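Local atomic coordinates of delta-aminolevulinic acid dehydratase (Toxoplasma gondii ME49, PDB entry 3OBK), a protein that catalyses the condensation of two molecules of 5-aminolevulinic acid to porphobilinogen, an early step of tetrapyrrole biosynthesis. Residues Y219-D224 with H291-Y296; S211-S216 with M265-L270; P49-D54 with A330-K335. All blocks are in the same frame, centred on the assembly; numbering follows the deposited sequence.

Interaction 1 of 3, residues Y219-D224 with H291-Y296. With PBG (3-[5-(aminomethyl)-4-(carboxymethyl)-1H-pyrrol-3-yl]propanoic acid), chain L.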
loop_
_atom_site.group_PDB
_atom_site.type_symbol
_atom_site.label_atom_id
_atom_site.label_comp_id
_atom_site.label_asym_id
_atom_site.label_seq_id
_atom_site.Cartn_x
_atom_site.Cartn_y
_atom_site.Cartn_z
ATOM N N TYR A 219 -29.912 -14.805 -15.452
ATOM C CA TYR A 219 -31.055 -13.891 -15.507
ATOM C C TYR A 219 -32.295 -14.495 -16.148
ATOM O O TYR A 219 -33.294 -13.800 -16.382
ATOM C CB TYR A 219 -30.719 -12.643 -16.338
ATOM C CG TYR A 219 -29.518 -11.838 -15.919
ATOM C CD1 TYR A 219 -29.299 -11.519 -14.613
ATOM C CD2 TYR A 219 -28.650 -11.346 -16.864
ATOM C CE1 TYR A 219 -28.224 -10.766 -14.236
ATOM C CE2 TYR A 219 -27.573 -10.572 -16.514
ATOM C CZ TYR A 219 -27.345 -10.293 -15.195
ATOM O OH TYR A 219 -26.265 -9.538 -14.850
ATOM N N GLY A 220 -32.253 -15.775 -16.455
ATOM C CA GLY A 220 -33.310 -16.375 -17.264
ATOM C C GLY A 220 -34.701 -16.288 -16.662
ATOM O O GLY A 220 -35.645 -15.900 -17.351
ATOM N N PRO A 221 -34.846 -16.697 -15.392
ATOM C CA PRO A 221 -36.175 -16.664 -14.778
ATOM C C PRO A 221 -36.742 -15.255 -14.649
ATOM O O PRO A 221 -37.946 -15.071 -14.799
ATOM C CB PRO A 221 -35.956 -17.325 -13.410
ATOM C CG PRO A 221 -34.762 -18.207 -13.618
ATOM C CD PRO A 221 -33.891 -17.495 -14.604
ATOM N N PHE A 222 -35.888 -14.263 -14.412
ATOM C CA PHE A 222 -36.352 -12.882 -14.481
ATOM C C PHE A 222 -36.994 -12.589 -15.878
ATOM O O PHE A 222 -38.088 -12.016 -15.966
ATOM C CB PHE A 222 -35.197 -11.925 -14.169
ATOM C CG PHE A 222 -35.538 -10.451 -14.330
ATOM C CD1 PHE A 222 -35.479 -9.842 -15.583
ATOM C CD2 PHE A 222 -35.852 -9.674 -13.214
ATOM C CE1 PHE A 222 -35.754 -8.501 -15.722
ATOM C CE2 PHE A 222 -36.122 -8.326 -13.322
ATOM C CZ PHE A 222 -36.106 -7.731 -14.576
ATOM N N ARG A 223 -36.310 -12.993 -16.951
ATOM C CA ARG A 223 -36.808 -12.754 -18.289
ATOM C C ARG A 223 -38.082 -13.555 -18.601
ATOM O O ARG A 223 -38.862 -13.159 -19.457
ATOM C CB ARG A 223 -35.711 -13.037 -19.315
ATOM C CG ARG A 223 -34.554 -12.034 -19.242
ATOM C CD ARG A 223 -33.390 -12.458 -20.093
ATOM N NE ARG A 223 -32.214 -11.599 -19.938
ATOM C CZ ARG A 223 -30.988 -11.939 -20.332
ATOM N NH1 ARG A 223 -30.763 -13.125 -20.900
ATOM N NH2 ARG A 223 -29.969 -11.110 -20.154
ATOM N N ASP A 224 -38.303 -14.672 -17.912
ATOM C CA ASP A 224 -39.594 -15.343 -18.005
ATOM C C ASP A 224 -40.644 -14.464 -17.342
ATOM O O ASP A 224 -41.737 -14.295 -17.884
ATOM C CB ASP A 224 -39.573 -16.716 -17.333
ATOM C CG ASP A 224 -38.610 -17.705 -18.005
ATOM O OD1 ASP A 224 -38.291 -17.524 -19.208
ATOM O OD2 ASP A 224 -38.178 -18.676 -17.322
ATOM N N HIS A 291 -28.853 -10.876 -5.551
ATOM C CA HIS A 291 -29.077 -12.304 -5.572
ATOM C C HIS A 291 -30.158 -12.577 -6.624
ATOM O O HIS A 291 -31.357 -12.450 -6.324
ATOM C CB HIS A 291 -29.534 -12.744 -4.185
ATOM C CG HIS A 291 -29.515 -14.222 -3.962
ATOM N ND1 HIS A 291 -30.511 -14.873 -3.263
ATOM C CD2 HIS A 291 -28.623 -15.171 -4.327
ATOM C CE1 HIS A 291 -30.222 -16.163 -3.198
ATOM N NE2 HIS A 291 -29.080 -16.370 -3.831
ATOM N N VAL A 292 -29.739 -12.928 -7.840
ATOM C CA VAL A 292 -30.607 -12.838 -9.000
ATOM C C VAL A 292 -31.505 -14.052 -9.187
ATOM O O VAL A 292 -31.280 -15.110 -8.601
ATOM C CB VAL A 292 -29.813 -12.645 -10.298
ATOM C CG1 VAL A 292 -28.866 -11.473 -10.177
ATOM C CG2 VAL A 292 -29.083 -13.923 -10.692
ATOM N N SER A 293 -32.517 -13.883 -10.044
ATOM C CA SER A 293 -33.557 -14.868 -10.252
ATOM C C SER A 293 -33.011 -16.276 -10.429
ATOM O O SER A 293 -33.533 -17.228 -9.888
ATOM C CB SER A 293 -34.348 -14.481 -11.490
ATOM O OG SER A 293 -33.537 -14.499 -12.659
ATOM N N GLY A 294 -31.953 -16.406 -11.189
ATOM C CA GLY A 294 -31.377 -17.718 -11.447
ATOM C C GLY A 294 -30.810 -18.341 -10.193
ATOM O O GLY A 294 -30.955 -19.534 -9.968
ATOM N N GLU A 295 -30.160 -17.519 -9.387
ATOM C CA GLU A 295 -29.645 -17.954 -8.097
ATOM C C GLU A 295 -30.788 -18.409 -7.186
ATOM O O GLU A 295 -30.657 -19.412 -6.518
ATOM C CB GLU A 295 -28.846 -16.843 -7.426
ATOM C CG GLU A 295 -27.606 -16.376 -8.219
ATOM C CD GLU A 295 -26.881 -15.272 -7.507
ATOM O OE1 GLU A 295 -26.230 -15.585 -6.473
ATOM O OE2 GLU A 295 -27.016 -14.095 -7.964
ATOM N N TYR A 296 -31.893 -17.669 -7.203
ATOM C CA TYR A 296 -33.112 -17.996 -6.461
ATOM C C TYR A 296 -33.697 -19.339 -6.878
ATOM O O TYR A 296 -34.026 -20.171 -6.052
ATOM C CB TYR A 296 -34.163 -16.880 -6.686
ATOM C CG TYR A 296 -35.498 -17.105 -5.984
ATOM C CD1 TYR A 296 -35.668 -16.784 -4.637
ATOM C CD2 TYR A 296 -36.586 -17.637 -6.675
ATOM C CE1 TYR A 296 -36.914 -16.980 -3.988
ATOM C CE2 TYR A 296 -37.795 -17.826 -6.061
ATOM C CZ TYR A 296 -37.961 -17.516 -4.711
ATOM O OH TYR A 296 -39.185 -17.735 -4.115
HETATM C CHA PBG L . -33.051 -5.399 -16.951
HETATM C C1A PBG L . -32.894 -6.259 -15.740
HETATM C C2A PBG L . -32.534 -7.604 -15.721
HETATM C C3A PBG L . -32.512 -7.973 -14.389
HETATM C C4A PBG L . -32.767 -6.837 -13.643
HETATM N NA PBG L . -33.023 -5.821 -14.479
HETATM C C5A PBG L . -32.380 -8.555 -16.884
HETATM C C6A PBG L . -31.233 -8.336 -17.773
HETATM O O1A PBG L . -30.694 -7.199 -17.734
HETATM O O2A PBG L . -30.890 -9.226 -18.584
HETATM C C7A PBG L . -32.258 -9.340 -13.883
HETATM C C8A PBG L . -32.570 -9.597 -12.456
HETATM C C9A PBG L . -32.621 -10.995 -12.000
HETATM O O3A PBG L . -33.265 -11.233 -10.982
HETATM O O4A PBG L . -32.306 -11.962 -12.711
HETATM N N1 PBG L . -32.143 -4.314 -17.130
#

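Interaction 2 of 3, residues S211-S216 with M265-L270. With PBG (3-[5-(aminomethyl)-4-(carboxymethyl)-1H-pyrrol-3-yl]propanoic acid), chain L.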
loop_
_atom_site.group_PDB
_atom_site.type_symbol
_atom_site.label_atom_id
_atom_site.label_comp_id
_atom_site.label_asym_id
_atom_site.label_seq_id
_atom_site.Cartn_x
_atom_site.Cartn_y
_atom_site.Cartn_z
ATOM N N SER A 211 -22.952 -0.799 -11.562
ATOM C CA SER A 211 -21.632 -0.559 -12.176
ATOM C C SER A 211 -21.064 -1.784 -12.802
ATOM O O SER A 211 -20.584 -1.717 -13.919
ATOM C CB SER A 211 -20.594 -0.105 -11.163
ATOM O OG SER A 211 -21.062 1.004 -10.486
ATOM N N CYS A 212 -21.082 -2.879 -12.053
ATOM C CA CYS A 212 -20.479 -4.123 -12.483
ATOM C C CYS A 212 -21.572 -5.176 -12.661
ATOM O O CYS A 212 -21.841 -5.972 -11.781
ATOM C CB CYS A 212 -19.429 -4.561 -11.456
ATOM S SG CYS A 212 -18.382 -3.182 -10.891
ATOM N N LYS A 213 -22.240 -5.113 -13.804
ATOM C CA LYS A 213 -23.327 -6.012 -14.149
ATOM C C LYS A 213 -22.836 -6.877 -15.294
ATOM O O LYS A 213 -22.461 -6.355 -16.336
ATOM C CB LYS A 213 -24.557 -5.244 -14.589
ATOM C CG LYS A 213 -25.613 -6.152 -15.143
ATOM C CD LYS A 213 -26.912 -5.416 -15.343
ATOM C CE LYS A 213 -27.991 -6.365 -15.749
ATOM N NZ LYS A 213 -29.260 -5.685 -15.805
ATOM N N TYR A 214 -22.837 -8.189 -15.092
ATOM C CA TYR A 214 -22.188 -9.087 -16.029
ATOM C C TYR A 214 -23.158 -9.685 -17.053
ATOM O O TYR A 214 -24.338 -9.817 -16.796
ATOM C CB TYR A 214 -21.424 -10.158 -15.253
ATOM C CG TYR A 214 -20.172 -9.598 -14.601
ATOM C CD1 TYR A 214 -20.220 -8.925 -13.393
ATOM C CD2 TYR A 214 -18.943 -9.697 -15.233
ATOM C CE1 TYR A 214 -19.053 -8.385 -12.809
ATOM C CE2 TYR A 214 -17.790 -9.184 -14.669
ATOM C CZ TYR A 214 -17.853 -8.522 -13.460
ATOM O OH TYR A 214 -16.698 -8.022 -12.934
ATOM N N ALA A 215 -22.646 -9.995 -18.237
ATOM C CA ALA A 215 -23.432 -10.645 -19.297
ATOM C C ALA A 215 -23.730 -12.064 -18.900
ATOM O O ALA A 215 -23.202 -12.990 -19.460
ATOM C CB ALA A 215 -22.672 -10.601 -20.646
ATOM N N SER A 216 -24.584 -12.223 -17.914
ATOM C CA SER A 216 -24.775 -13.508 -17.248
ATOM C C SER A 216 -25.859 -14.386 -17.873
ATOM O O SER A 216 -26.756 -13.920 -18.622
ATOM C CB SER A 216 -25.138 -13.270 -15.762
ATOM O OG SER A 216 -25.185 -14.488 -15.025
ATOM N N MET A 265 -23.926 -1.205 -7.390
ATOM C CA MET A 265 -24.488 -2.537 -7.402
ATOM C C MET A 265 -23.591 -3.463 -8.209
ATOM O O MET A 265 -23.112 -3.089 -9.295
ATOM C CB MET A 265 -25.863 -2.472 -8.041
ATOM C CG MET A 265 -26.526 -3.825 -8.409
ATOM S SD MET A 265 -27.419 -4.630 -7.077
ATOM C CE MET A 265 -28.835 -3.544 -6.868
ATOM N N VAL A 266 -23.324 -4.649 -7.672
ATOM C CA VAL A 266 -22.677 -5.722 -8.431
ATOM C C VAL A 266 -23.709 -6.791 -8.618
ATOM O O VAL A 266 -24.404 -7.159 -7.663
ATOM C CB VAL A 266 -21.503 -6.370 -7.678
ATOM C CG1 VAL A 266 -20.952 -7.625 -8.471
ATOM C CG2 VAL A 266 -20.434 -5.340 -7.402
ATOM N N LYS A 267 -23.782 -7.311 -9.833
ATOM C CA LYS A 267 -24.797 -8.257 -10.201
ATOM C C LYS A 267 -24.269 -9.067 -11.320
ATOM O O LYS A 267 -23.678 -8.505 -12.238
ATOM C CB LYS A 267 -25.983 -7.493 -10.705
ATOM C CG LYS A 267 -27.161 -8.296 -11.256
ATOM C CD LYS A 267 -28.176 -7.253 -11.619
ATOM C CE LYS A 267 -29.220 -7.652 -12.596
ATOM N NZ LYS A 267 -29.788 -6.369 -13.169
ATOM N N PRO A 268 -24.481 -10.388 -11.284
ATOM C CA PRO A 268 -25.144 -11.198 -10.255
ATOM C C PRO A 268 -24.423 -11.281 -8.913
ATOM O O PRO A 268 -23.530 -10.510 -8.653
ATOM C CB PRO A 268 -25.254 -12.579 -10.913
ATOM C CG PRO A 268 -25.177 -12.293 -12.395
ATOM C CD PRO A 268 -24.264 -11.141 -12.524
ATOM N N GLY A 269 -24.838 -12.221 -8.068
ATOM C CA GLY A 269 -24.513 -12.182 -6.644
ATOM C C GLY A 269 -23.388 -13.088 -6.201
ATOM O O GLY A 269 -22.228 -12.723 -6.289
ATOM N N LEU A 270 -23.738 -14.279 -5.737
ATOM C CA LEU A 270 -22.763 -15.213 -5.200
ATOM C C LEU A 270 -21.604 -15.469 -6.158
ATOM O O LEU A 270 -20.451 -15.467 -5.745
ATOM C CB LEU A 270 -23.423 -16.547 -4.819
ATOM C CG LEU A 270 -24.256 -16.521 -3.555
ATOM C CD1 LEU A 270 -24.749 -17.932 -3.258
ATOM C CD2 LEU A 270 -23.465 -15.949 -2.383
HETATM C CHA PBG L . -33.051 -5.399 -16.951
HETATM C C1A PBG L . -32.894 -6.259 -15.740
HETATM C C2A PBG L . -32.534 -7.604 -15.721
HETATM C C3A PBG L . -32.512 -7.973 -14.389
HETATM C C4A PBG L . -32.767 -6.837 -13.643
HETATM N NA PBG L . -33.023 -5.821 -14.479
HETATM C C5A PBG L . -32.380 -8.555 -16.884
HETATM C C6A PBG L . -31.233 -8.336 -17.773
HETATM O O1A PBG L . -30.694 -7.199 -17.734
HETATM O O2A PBG L . -30.890 -9.226 -18.584
HETATM C C7A PBG L . -32.258 -9.340 -13.883
HETATM C C8A PBG L . -32.570 -9.597 -12.456
HETATM C C9A PBG L . -32.621 -10.995 -12.000
HETATM O O3A PBG L . -33.265 -11.233 -10.982
HETATM O O4A PBG L . -32.306 -11.962 -12.711
HETATM N N1 PBG L . -32.143 -4.314 -17.130
#

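Interaction 3 of 3, residues P49-D54 with A330-K335. With PBG (3-[5-(aminomethyl)-4-(carboxymethyl)-1H-pyrrol-3-yl]propanoic acid), chain L.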
loop_
_atom_site.group_PDB
_atom_site.type_symbol
_atom_site.label_atom_id
_atom_site.label_comp_id
_atom_site.label_asym_id
_atom_site.label_seq_id
_atom_site.Cartn_x
_atom_site.Cartn_y
_atom_site.Cartn_z
ATOM N N PRO A 49 -37.342 -7.591 -4.309
ATOM C CA PRO A 49 -37.751 -7.232 -5.654
ATOM C C PRO A 49 -39.040 -7.922 -6.096
ATOM O O PRO A 49 -39.160 -9.137 -5.954
ATOM C CB PRO A 49 -36.557 -7.680 -6.528
ATOM C CG PRO A 49 -35.560 -8.310 -5.608
ATOM C CD PRO A 49 -36.349 -8.667 -4.360
ATOM N N LEU A 50 -39.977 -7.133 -6.625
ATOM C CA LEU A 50 -41.300 -7.634 -6.985
ATOM C C LEU A 50 -41.678 -7.294 -8.422
ATOM O O LEU A 50 -41.131 -6.363 -9.036
ATOM C CB LEU A 50 -42.365 -7.070 -6.053
ATOM C CG LEU A 50 -42.177 -7.385 -4.561
ATOM C CD1 LEU A 50 -43.033 -6.481 -3.717
ATOM C CD2 LEU A 50 -42.463 -8.886 -4.300
ATOM N N PHE A 51 -42.613 -8.090 -8.933
ATOM C CA PHE A 51 -43.104 -7.969 -10.280
ATOM C C PHE A 51 -44.564 -7.638 -10.231
ATOM O O PHE A 51 -45.330 -8.300 -9.506
ATOM C CB PHE A 51 -42.957 -9.297 -11.006
ATOM C CG PHE A 51 -41.557 -9.764 -11.102
ATOM C CD1 PHE A 51 -40.711 -9.247 -12.074
ATOM C CD2 PHE A 51 -41.062 -10.689 -10.205
ATOM C CE1 PHE A 51 -39.395 -9.680 -12.147
ATOM C CE2 PHE A 51 -39.761 -11.115 -10.284
ATOM C CZ PHE A 51 -38.926 -10.614 -11.243
ATOM N N VAL A 52 -44.944 -6.634 -11.022
ATOM C CA VAL A 52 -46.335 -6.241 -11.160
ATOM C C VAL A 52 -46.776 -6.260 -12.618
ATOM O O VAL A 52 -46.022 -5.885 -13.508
ATOM C CB VAL A 52 -46.598 -4.840 -10.583
ATOM C CG1 VAL A 52 -45.694 -3.814 -11.210
ATOM C CG2 VAL A 52 -48.090 -4.457 -10.761
ATOM N N HIS A 53 -48.018 -6.678 -12.849
ATOM C CA HIS A 53 -48.629 -6.591 -14.179
ATOM C C HIS A 53 -50.033 -6.000 -14.123
ATOM O O HIS A 53 -50.641 -5.914 -13.067
ATOM C CB HIS A 53 -48.604 -7.956 -14.893
ATOM C CG HIS A 53 -49.489 -9.012 -14.291
ATOM N ND1 HIS A 53 -49.694 -10.230 -14.907
ATOM C CD2 HIS A 53 -50.214 -9.043 -13.147
ATOM C CE1 HIS A 53 -50.526 -10.955 -14.179
ATOM N NE2 HIS A 53 -50.847 -10.263 -13.100
ATOM N N ASP A 54 -50.543 -5.591 -15.273
ATOM C CA ASP A 54 -51.840 -4.935 -15.349
ATOM C C ASP A 54 -52.931 -5.950 -15.643
ATOM O O ASP A 54 -53.536 -5.918 -16.698
ATOM C CB ASP A 54 -51.814 -3.861 -16.452
ATOM C CG ASP A 54 -52.589 -2.624 -16.088
ATOM O OD1 ASP A 54 -53.446 -2.654 -15.169
ATOM O OD2 ASP A 54 -52.310 -1.598 -16.724
ATOM N N ALA A 330 -30.156 -7.211 -2.653
ATOM C CA ALA A 330 -31.459 -7.366 -3.294
ATOM C C ALA A 330 -31.702 -8.872 -3.425
ATOM O O ALA A 330 -30.885 -9.575 -4.016
ATOM C CB ALA A 330 -31.487 -6.682 -4.651
ATOM N N THR A 331 -32.784 -9.396 -2.857
ATOM C CA THR A 331 -32.992 -10.845 -2.937
ATOM C C THR A 331 -34.447 -11.213 -2.907
ATOM O O THR A 331 -35.177 -10.665 -2.120
ATOM C CB THR A 331 -32.228 -11.615 -1.807
ATOM O OG1 THR A 331 -32.587 -13.004 -1.829
ATOM C CG2 THR A 331 -32.529 -11.023 -0.448
ATOM N N TYR A 332 -34.855 -12.169 -3.750
ATOM C CA TYR A 332 -36.246 -12.634 -3.785
ATOM C C TYR A 332 -36.591 -13.398 -2.498
ATOM O O TYR A 332 -37.773 -13.604 -2.197
ATOM C CB TYR A 332 -36.523 -13.452 -5.061
ATOM C CG TYR A 332 -36.239 -12.650 -6.306
ATOM C CD1 TYR A 332 -37.121 -11.692 -6.751
ATOM C CD2 TYR A 332 -35.047 -12.809 -7.000
ATOM C CE1 TYR A 332 -36.856 -10.953 -7.862
ATOM C CE2 TYR A 332 -34.759 -12.077 -8.118
ATOM C CZ TYR A 332 -35.665 -11.131 -8.558
ATOM O OH TYR A 332 -35.374 -10.369 -9.682
ATOM N N TYR A 333 -35.580 -13.768 -1.713
ATOM C CA TYR A 333 -35.808 -14.332 -0.360
ATOM C C TYR A 333 -35.930 -13.287 0.768
ATOM O O TYR A 333 -35.952 -13.644 1.934
ATOM C CB TYR A 333 -34.669 -15.295 0.015
ATOM C CG TYR A 333 -34.862 -16.699 -0.459
ATOM C CD1 TYR A 333 -35.826 -17.525 0.105
ATOM C CD2 TYR A 333 -34.066 -17.222 -1.444
ATOM C CE1 TYR A 333 -35.983 -18.841 -0.334
ATOM C CE2 TYR A 333 -34.227 -18.533 -1.896
ATOM C CZ TYR A 333 -35.170 -19.333 -1.343
ATOM O OH TYR A 333 -35.287 -20.624 -1.817
ATOM N N ALA A 334 -36.027 -12.006 0.434
ATOM C CA ALA A 334 -35.960 -10.957 1.452
ATOM C C ALA A 334 -37.076 -11.115 2.449
ATOM O O ALA A 334 -36.835 -11.164 3.648
ATOM C CB ALA A 334 -36.019 -9.606 0.826
ATOM N N LYS A 335 -38.304 -11.243 1.958
ATOM C CA LYS A 335 -39.431 -11.398 2.873
ATOM C C LYS A 335 -39.263 -12.651 3.709
ATOM O O LYS A 335 -39.504 -12.663 4.920
ATOM C CB LYS A 335 -40.755 -11.444 2.122
ATOM C CG LYS A 335 -41.967 -11.560 3.049
ATOM C CD LYS A 335 -43.281 -11.705 2.300
ATOM C CE LYS A 335 -43.611 -13.166 1.899
ATOM N NZ LYS A 335 -44.765 -13.294 0.937
HETATM C CHA PBG L . -33.051 -5.399 -16.951
HETATM C C1A PBG L . -32.894 -6.259 -15.740
HETATM C C2A PBG L . -32.534 -7.604 -15.721
HETATM C C3A PBG L . -32.512 -7.973 -14.389
HETATM C C4A PBG L . -32.767 -6.837 -13.643
HETATM N NA PBG L . -33.023 -5.821 -14.479
HETATM C C5A PBG L . -32.380 -8.555 -16.884
HETATM C C6A PBG L . -31.233 -8.336 -17.773
HETATM O O1A PBG L . -30.694 -7.199 -17.734
HETATM O O2A PBG L . -30.890 -9.226 -18.584
HETATM C C7A PBG L . -32.258 -9.340 -13.883
HETATM C C8A PBG L . -32.570 -9.597 -12.456
HETATM C C9A PBG L . -32.621 -10.995 -12.000
HETATM O O3A PBG L . -33.265 -11.233 -10.982
HETATM O O4A PBG L . -32.306 -11.962 -12.711
HETATM N N1 PBG L . -32.143 -4.314 -17.130
#

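Interaction 1 of 3, residues Y219-D224 with H291-Y296
S293 OG is held from two directions: it receives a weak bond from F222 N at 2.9 Å and gives one to PBG O4A at 2.8 Å, thus joining helix 220-226, helix 293-305 and the bound product at one atom. Its place between the backbone N and the carbonyl carbon (chi1 63°) keeps OG near the amide of its own residue, and that amide turns to the same carboxylate, bonding PBG O3A at 2.9 Å with a weaker second share to O4A. Beside the hydroxyl packs the P221 ring, with CD 3.6 Å from S293 OG. V292 occupies the N-cap position; its N donates almost straight to E295 OE2 at 3.0 Å, approaching from above the carboxylate plane, which ties the first turn of helix 293-305 to the residue before it.

From the other segment, the F222 ring lays one face over the pyrrole, with PBG C3A 3.4 Å above the ring plane and over its centre. R223 points the edge of its guanidinium at the second carboxylate, NH2 lying 2.6 Å from PBG O2A and NE bonding it weakly, while Y219 CB lies over one guanidinium face. Both carboxylates thus meet donors, and the one beside S293 sits at a helix N-terminus whose dipole would be expected to favour negative charge.

Interaction 2 of 3, residues S211-S216 with M265-L270
The Y214 ring turns an edge to the second segment: K267 O lies in its plane, 3.7 Å from CD1, while the ring itself stacks on Y272 and its hydroxyl bonds to N245. Y214 CB packs against P268 CD, in a ring that follows a cis peptide bond. Farther along, P268 CG packs 3.4 Å from S216 OG, a hydroxyl whose polar partners are F218 and E316 of the second subunit.

The backbones of the two segments run parallel. K267 N donates to C212 O at 3.1 Å, and K267 O answers by accepting Y214 N at 3.0 Å, with the CA-H of K213 as a further, weaker neighbour. Earlier in both segments, M265 O takes two weak bonds, from S211 N and C212 N, where the first strand turns a corner at C212. The register alternates side chains between two faces. C212 and V266 meet on one, with V275 and I279 of helix 273-282 packing against C212. K213 and K267 share the other.

Those two lysines are the heart of the contact. CG is anti to the backbone N in both (chi1 171° and 176°), and the chains, extended beyond it, lie side by side and point the same way. K213 NZ and K267 NZ come to 2.8 Å; both amino groups are donors, so the approach is not a hydrogen bond. K213 NZ bonds PBG O1A at 2.8 Å and also S183 O, whereas K267 NZ comes within 3.1 Å of PBG C4A. Paired lysines reaching from neighbouring barrel strands into the substrate pocket are consistent with the two-lysine active site of porphobilinogen synthases, built at the C-terminal ends of the strands of a TIM barrel.

Interaction 3 of 3, residues P49-D54 with A330-K335
P49 presses its ring over one face of Y332, in a contact that belongs to the closure of a TIM barrel, where strand 46-53 and strand 328-331 run beside each other as parallel neighbours. This is the tight part. P49 CG lies 3.7 Å above the Y332 plane, offset toward the rim, in a CH-pi contact, and P49 CB reaches Y332 CE1 at 3.5 Å, the two side chains crossing at about a right angle. P49 CD also comes to 3.2 Å from T331 O. Van der Waals packing does the work here, since the two segments share no hydrogen bond.

Beyond P49 the fit slackens. The F51 and Y332 rings are nearly parallel, with planes at 10°, yet slid so far apart, centroids 5.9 Å from each other, that they barely overlap; F51 CE2 still touches Y332 CE1. Farther out the segments diverge, one toward the exposed D54, which pairs with R117, the other toward the partly exposed K335, which forms salt bridges with E78 and E81.

The second segment holds its own shape. A type I turn runs from T331 to A334, and T331 OG1 accepts Y333 N at 3.1 Å in an ST turn, fixing the bend that leads from strand into helix 334-346. Y332 CG is anti to the carbonyl carbon (chi1 -58°), and the far end of the ring reaches the ligand. Its hydroxyl is also bonded to Y290 OH, and Y332 OH donates to PBG O3A, an oxygen in the plane of the ring, at 2.6 Å.

How the interactions relate
All three contacts surround one molecule of product in a single barrel. Interactions 1 and 2 have centres 12 Å apart and touch, Y219 OH meeting Y214 O and E295 meeting G269; their segments alternate along the chain, with helix 220-226 following strand 206-213. Interactions 1 and 3, centres 11 Å apart, meet through H291 against A330 and T331. Interactions 2 and 3, centres 18 Å apart, do not touch but reach the same sheet. In sequence, 49-54 and 330-335 enclose the other four segments, so the chain's first and last barrel strands come together around the rest. The pocket is thereby assembled from remote stretches, each contributing groups to the same ligand.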